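Local atomic coordinates of type-2Ba cytolytic delta-endotoxin (Bacillus thuringiensis serovar israelensis, PDB entry 2RCI), a protein that probably kills the larvae of dipteran insects by making pores in the epithelial cell membrane of the midgut. Residues L91-A96 with E145-F150; N100-A105 with I138-Q143. All coordinates share one frame; numbering follows the deposited sequence. Where two conformers were deposited one is given.

Contact 1 (L91-A96 with E145-F150); sequences LVINSA and EDTGRF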
loop_
_atom_site.group_PDB
_atom_site.type_symbol
_atom_site.label_atom_id
_atom_site.label_comp_id
_atom_site.label_asym_id
_atom_site.label_seq_id
_atom_site.Cartn_x
_atom_site.Cartn_y
_atom_site.Cartn_z
ATOM N N LEU A 91 -9.613 6.219 10.710
ATOM C CA LEU A 91 -9.737 5.587 12.016
ATOM C C LEU A 91 -8.454 5.995 12.706
ATOM O O LEU A 91 -7.423 6.094 12.053
ATOM C CB LEU A 91 -9.719 4.054 11.903
ATOM C CG LEU A 91 -10.814 3.391 11.080
ATOM C CD1 LEU A 91 -10.369 1.983 10.715
ATOM C CD2 LEU A 91 -12.066 3.373 11.890
ATOM N N VAL A 92 -8.511 6.202 14.014
ATOM C CA VAL A 92 -7.298 6.468 14.813
ATOM C C VAL A 92 -6.809 5.176 15.474
ATOM O O VAL A 92 -7.485 4.620 16.362
ATOM C CB VAL A 92 -7.566 7.534 15.875
ATOM C CG1 VAL A 92 -6.396 7.662 16.877
ATOM C CG2 VAL A 92 -7.874 8.877 15.203
ATOM N N ILE A 93 -5.653 4.688 15.025
ATOM C CA ILE A 93 -5.042 3.505 15.622
ATOM C C ILE A 93 -3.856 3.981 16.470
ATOM O O ILE A 93 -2.873 4.519 15.944
ATOM C CB ILE A 93 -4.538 2.461 14.584
ATOM C CG1 ILE A 93 -5.578 2.162 13.474
ATOM C CG2 ILE A 93 -4.030 1.165 15.301
ATOM C CD1 ILE A 93 -6.968 1.774 13.957
ATOM N N ASN A 94 -3.977 3.794 17.773
ATOM C CA ASN A 94 -2.995 4.272 18.752
ATOM C C ASN A 94 -1.716 3.412 18.822
ATOM O O ASN A 94 -0.653 3.920 19.202
ATOM C CB ASN A 94 -3.663 4.435 20.143
ATOM C CG ASN A 94 -4.678 5.584 20.180
ATOM O OD1 ASN A 94 -5.888 5.379 20.382
ATOM N ND2 ASN A 94 -4.203 6.782 19.928
ATOM N N SER A 95 -1.814 2.136 18.422
ATOM C CA SER A 95 -0.728 1.155 18.537
ATOM C C SER A 95 0.559 1.533 17.790
ATOM O O SER A 95 0.573 1.698 16.579
ATOM C CB SER A 95 -1.176 -0.236 18.090
ATOM O OG SER A 95 -0.052 -1.115 17.971
ATOM N N ALA A 96 1.626 1.703 18.562
ATOM C CA ALA A 96 2.973 1.921 18.010
ATOM C C ALA A 96 3.401 0.764 17.110
ATOM O O ALA A 96 4.046 0.965 16.082
ATOM C CB ALA A 96 4.002 2.123 19.177
ATOM N N GLU A 145 -8.016 -3.124 19.312
ATOM C CA GLU A 145 -8.926 -2.370 20.186
ATOM C C GLU A 145 -9.507 -1.099 19.539
ATOM O O GLU A 145 -10.656 -0.728 19.809
ATOM C CB GLU A 145 -8.258 -2.047 21.523
ATOM C CG GLU A 145 -7.023 -1.158 21.413
ATOM C CD GLU A 145 -5.698 -1.888 21.199
ATOM O OE1 GLU A 145 -5.672 -3.122 20.897
ATOM O OE2 GLU A 145 -4.671 -1.182 21.352
ATOM N N ASP A 146 -8.725 -0.452 18.679
ATOM C CA ASP A 146 -9.115 0.794 18.040
ATOM C C ASP A 146 -9.945 0.602 16.774
ATOM O O ASP A 146 -10.379 1.579 16.172
ATOM C CB ASP A 146 -7.925 1.713 17.773
ATOM C CG ASP A 146 -7.356 2.302 19.051
ATOM O OD1 ASP A 146 -8.129 2.511 20.020
ATOM O OD2 ASP A 146 -6.142 2.564 19.090
ATOM N N THR A 147 -10.194 -0.648 16.401
ATOM C CA THR A 147 -11.168 -0.891 15.303
ATOM C C THR A 147 -12.513 -1.385 15.841
ATOM O O THR A 147 -13.438 -1.649 15.059
ATOM C CB THR A 147 -10.662 -1.890 14.237
ATOM O OG1 THR A 147 -10.555 -3.217 14.808
ATOM C CG2 THR A 147 -9.324 -1.440 13.656
ATOM N N GLY A 148 -12.599 -1.531 17.172
ATOM C CA GLY A 148 -13.833 -2.011 17.823
ATOM C C GLY A 148 -14.482 -3.226 17.164
ATOM O O GLY A 148 -13.843 -4.278 16.949
ATOM N N ARG A 149 -15.748 -3.050 16.791
ATOM C CA ARG A 149 -16.583 -4.094 16.201
ATOM C C ARG A 149 -16.262 -4.391 14.723
ATOM O O ARG A 149 -17.032 -5.102 14.046
ATOM C CB ARG A 149 -18.067 -3.662 16.378
ATOM C CG ARG A 149 -19.128 -4.698 16.081
ATOM N N PHE A 150 -15.133 -3.854 14.228
ATOM C CA PHE A 150 -14.835 -3.860 12.791
ATOM C C PHE A 150 -13.456 -4.383 12.432
ATOM O O PHE A 150 -12.539 -4.363 13.269
ATOM C CB PHE A 150 -14.938 -2.437 12.216
ATOM C CG PHE A 150 -16.274 -1.819 12.412
ATOM C CD1 PHE A 150 -17.272 -2.015 11.468
ATOM C CD2 PHE A 150 -16.555 -1.070 13.565
ATOM C CE1 PHE A 150 -18.552 -1.467 11.649
ATOM C CE2 PHE A 150 -17.823 -0.504 13.742
ATOM C CZ PHE A 150 -18.821 -0.710 12.771
HETATM O O HOH W 1 -10.484 4.300 15.359
HETATM O O HOH W 2 -4.339 0.625 18.942
#
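E145 opens the second loop and reaches the first one through water. Its carboxylate oxygen OE2 accepts a bond from water 2, which also donates to D146 OD2. The same water weakly accepts the backbone N-H of S95.

D146 carries the contact. Its CB points at the 91-96 loop, and CG stands anti to its own carbonyl carbon (chi1 -71°). This torsion sends the carboxylate to the backbone of N94. OD2 accepts the N94 N-H at 2.8 Å from N94 N, and the bond is nearly straight at 167°. The anti lone pair of OD2 is used, on the side away from OD1. With water 2 donating at 2.7 Å to D146 OD2, this oxygen is held by two bonds. The carboxylate probably keeps its negative charge there. Behind it, D146 CB lies 3.3 Å from V92 O. Water 1 donates both to V92 O and to D146 O, so it ties the two backbones together. N144 OD1 accepts the N-H of D146, an Asx turn at the start of the loop.

The apolar part comes from I93. Its CD1 lies 3.9 Å from D146 CB and 4.0 Å from T147 CG2. The I93 and D146 side chains run past each other in opposite directions, while I93 crosses T147 obliquely.

T147 begins a type II' beta turn that ends at F150. F150 N bonds to T147 O at 2.9 Å, and G148 takes a positive phi of 46°.

On the facing loop, S95 is the N-cap of helix 96-110. Its OG is bonded to F98 N and to Y15 OH. An aspartate in the connection of the beta hairpin 132-142/150-162 thus accepts the backbone N-H of the residue just before a helix N-cap.

Contact 2 (N100-A105 with I138-Q143); sequences NSVVSA and ILFSIQ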
loop_
_atom_site.group_PDB
_atom_site.type_symbol
_atom_site.label_atom_id
_atom_site.label_comp_id
_atom_site.label_asym_id
_atom_site.label_seq_id
_atom_site.Cartn_x
_atom_site.Cartn_y
_atom_site.Cartn_z
ATOM N N ASN A 100 4.434 0.755 13.321
ATOM C CA ASN A 100 5.690 0.112 12.932
ATOM C C ASN A 100 5.538 -0.762 11.672
ATOM O O ASN A 100 6.386 -0.705 10.748
ATOM C CB ASN A 100 6.246 -0.732 14.086
ATOM C CG ASN A 100 7.755 -0.701 14.160
ATOM O OD1 ASN A 100 8.398 -1.744 14.162
ATOM N ND2 ASN A 100 8.325 0.492 14.230
ATOM N N SER A 101 4.483 -1.576 11.658
ATOM C CA SER A 101 4.110 -2.392 10.498
ATOM C C SER A 101 3.913 -1.528 9.269
ATOM O O SER A 101 4.429 -1.841 8.174
ATOM C CB SER A 101 2.834 -3.206 10.783
ATOM O OG SER A 101 3.139 -4.282 11.651
ATOM N N VAL A 102 3.200 -0.424 9.445
ATOM C CA VAL A 102 2.943 0.485 8.315
ATOM C C VAL A 102 4.258 1.075 7.788
ATOM O O VAL A 102 4.539 1.030 6.582
ATOM C CB VAL A 102 1.958 1.628 8.686
ATOM C CG1 VAL A 102 1.819 2.586 7.508
ATOM C CG2 VAL A 102 0.588 1.096 9.133
ATOM N N VAL A 103 5.075 1.615 8.690
ATOM C CA VAL A 103 6.305 2.314 8.275
ATOM C C VAL A 103 7.309 1.355 7.642
ATOM O O VAL A 103 7.980 1.716 6.667
ATOM C CB VAL A 103 6.906 3.158 9.428
ATOM C CG1 VAL A 103 8.330 3.683 9.073
ATOM C CG2 VAL A 103 5.942 4.368 9.727
ATOM N N SER A 104 7.411 0.129 8.181
ATOM C CA SER A 104 8.264 -0.898 7.569
ATOM C C SER A 104 7.808 -1.185 6.135
ATOM O O SER A 104 8.631 -1.316 5.203
ATOM C CB SER A 104 8.236 -2.195 8.392
ATOM O OG SER A 104 8.983 -3.208 7.744
ATOM N N ALA A 105 6.503 -1.328 5.961
ATOM C CA ALA A 105 5.927 -1.570 4.614
ATOM C C ALA A 105 6.190 -0.400 3.658
ATOM O O ALA A 105 6.569 -0.643 2.506
ATOM C CB ALA A 105 4.441 -1.896 4.692
ATOM N N ILE A 138 0.475 -2.935 -1.675
ATOM C CA ILE A 138 0.456 -3.374 -0.278
ATOM C C ILE A 138 -1.011 -3.553 0.117
ATOM O O ILE A 138 -1.878 -2.815 -0.374
ATOM C CB ILE A 138 1.039 -2.300 0.649
ATOM C CG1 ILE A 138 2.494 -1.956 0.267
ATOM C CG2 ILE A 138 0.971 -2.763 2.118
ATOM C CD1 ILE A 138 3.006 -0.655 0.940
ATOM N N LEU A 139 -1.301 -4.525 0.971
ATOM C CA LEU A 139 -2.678 -4.652 1.504
ATOM C C LEU A 139 -2.619 -4.919 2.997
ATOM O O LEU A 139 -2.133 -5.983 3.441
ATOM C CB LEU A 139 -3.492 -5.730 0.776
ATOM C CG LEU A 139 -5.014 -5.790 1.061
ATOM C CD1 LEU A 139 -5.785 -6.405 -0.098
ATOM C CD2 LEU A 139 -5.348 -6.477 2.401
ATOM N N PHE A 140 -3.120 -3.955 3.771
ATOM C CA PHE A 140 -3.221 -4.117 5.214
ATOM C C PHE A 140 -4.595 -4.611 5.646
ATOM O O PHE A 140 -5.624 -4.068 5.188
ATOM C CB PHE A 140 -3.020 -2.780 5.942
ATOM C CG PHE A 140 -1.681 -2.158 5.734
ATOM C CD1 PHE A 140 -0.593 -2.551 6.510
ATOM C CD2 PHE A 140 -1.519 -1.132 4.798
ATOM C CE1 PHE A 140 0.686 -1.969 6.314
ATOM C CE2 PHE A 140 -0.258 -0.525 4.602
ATOM C CZ PHE A 140 0.844 -0.939 5.378
ATOM N N SER A 141 -4.610 -5.641 6.494
ATOM C CA SER A 141 -5.817 -6.006 7.235
ATOM C C SER A 141 -5.577 -5.613 8.689
ATOM O O SER A 141 -4.513 -5.881 9.245
ATOM C CB SER A 141 -6.122 -7.498 7.110
ATOM O OG SER A 141 -6.332 -7.875 5.753
ATOM N N ILE A 142 -6.560 -4.965 9.303
ATOM C CA ILE A 142 -6.298 -4.346 10.576
ATOM C C ILE A 142 -7.471 -4.588 11.505
ATOM O O ILE A 142 -8.616 -4.286 11.169
ATOM C CB ILE A 142 -6.096 -2.814 10.411
ATOM C CG1 ILE A 142 -5.112 -2.536 9.267
ATOM C CG2 ILE A 142 -5.639 -2.184 11.762
ATOM C CD1 ILE A 142 -5.267 -1.118 8.645
ATOM N N GLN A 143 -7.157 -5.118 12.683
ATOM C CA GLN A 143 -8.168 -5.377 13.694
ATOM C C GLN A 143 -7.479 -5.353 15.051
ATOM O O GLN A 143 -6.553 -6.104 15.301
ATOM C CB GLN A 143 -8.917 -6.698 13.434
ATOM C CG GLN A 143 -9.944 -7.042 14.529
ATOM C CD GLN A 143 -9.296 -7.816 15.657
ATOM O OE1 GLN A 143 -8.471 -8.695 15.399
ATOM N NE2 GLN A 143 -9.642 -7.494 16.909
#
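This is buried apolar packing of a helix on a beta sheet, close to the centre of the chain. Helix 96-110 lies over strand 132-142. The short segments run almost exactly antiparallel, at 175°, with their axes 10.6 Å apart at closest approach.

F140 makes most of the contact from the strand. Its CB points at the helix, and CG is anti to the carbonyl carbon (chi1 -62°). The far end of the ring, CE1 and CZ, does the touching. CZ is 3.8 Å from A105 CB and 3.9 Å from V102 CA. The ring therefore meets the helix between V102 and A105, three residues apart on the same side of the helix. Both approach the ring obliquely. V102 crosses F140 at about a right angle, with its CG2 4.2 Å from F140 CE1. S101 O lies at the ring edge, near the ring plane. It is already the acceptor for A105 N within the helix.

I138 sits two residues earlier on the same side of the strand. Its CG2 lies 3.5 Å above one face of the F140 ring, offset toward the rim. This methyl backs the ring. The longer branch of I138 reaches across to the helix, and I138 CD1 comes 3.9 Å from A105 O. The small A105 side chain points at the strand and lets both large side chains come close.

Neighbouring strands complete the layer. I13 of strand 11-15 touches A105, I138 and F140, while I156 and F158 of strand 150-162 flank F140 and I138. L139 and S141 alternate to the other face of the sheet, where they meet helix 21-31. Such a sheet between two helix layers is the alpha/beta architecture of this toxin, and the contact belongs to one of its two helix-sheet interfaces.

The centres of contact 1 and contact 2 are 13 Å apart. Both join the same two parts of the chain. Helix 96-110 starts at the end of 91-96 and carries 100-105. Strand 132-142 carries most of 138-143 and leads into the 145-150 connection to strand 150-162. Along the chain the order is 91-96, 100-105, 138-143, 145-150, so contact 2 lies within the span of contact 1. The two touch directly, with T147 CG2 3.8 Å from I142 O. Contact 2 is buried near the chain centre and packs the body of the helix on the sheet. Contact 1 is partly buried, its centre 18 Å from the chain centre, and joins the loop before the helix to the hairpin connection.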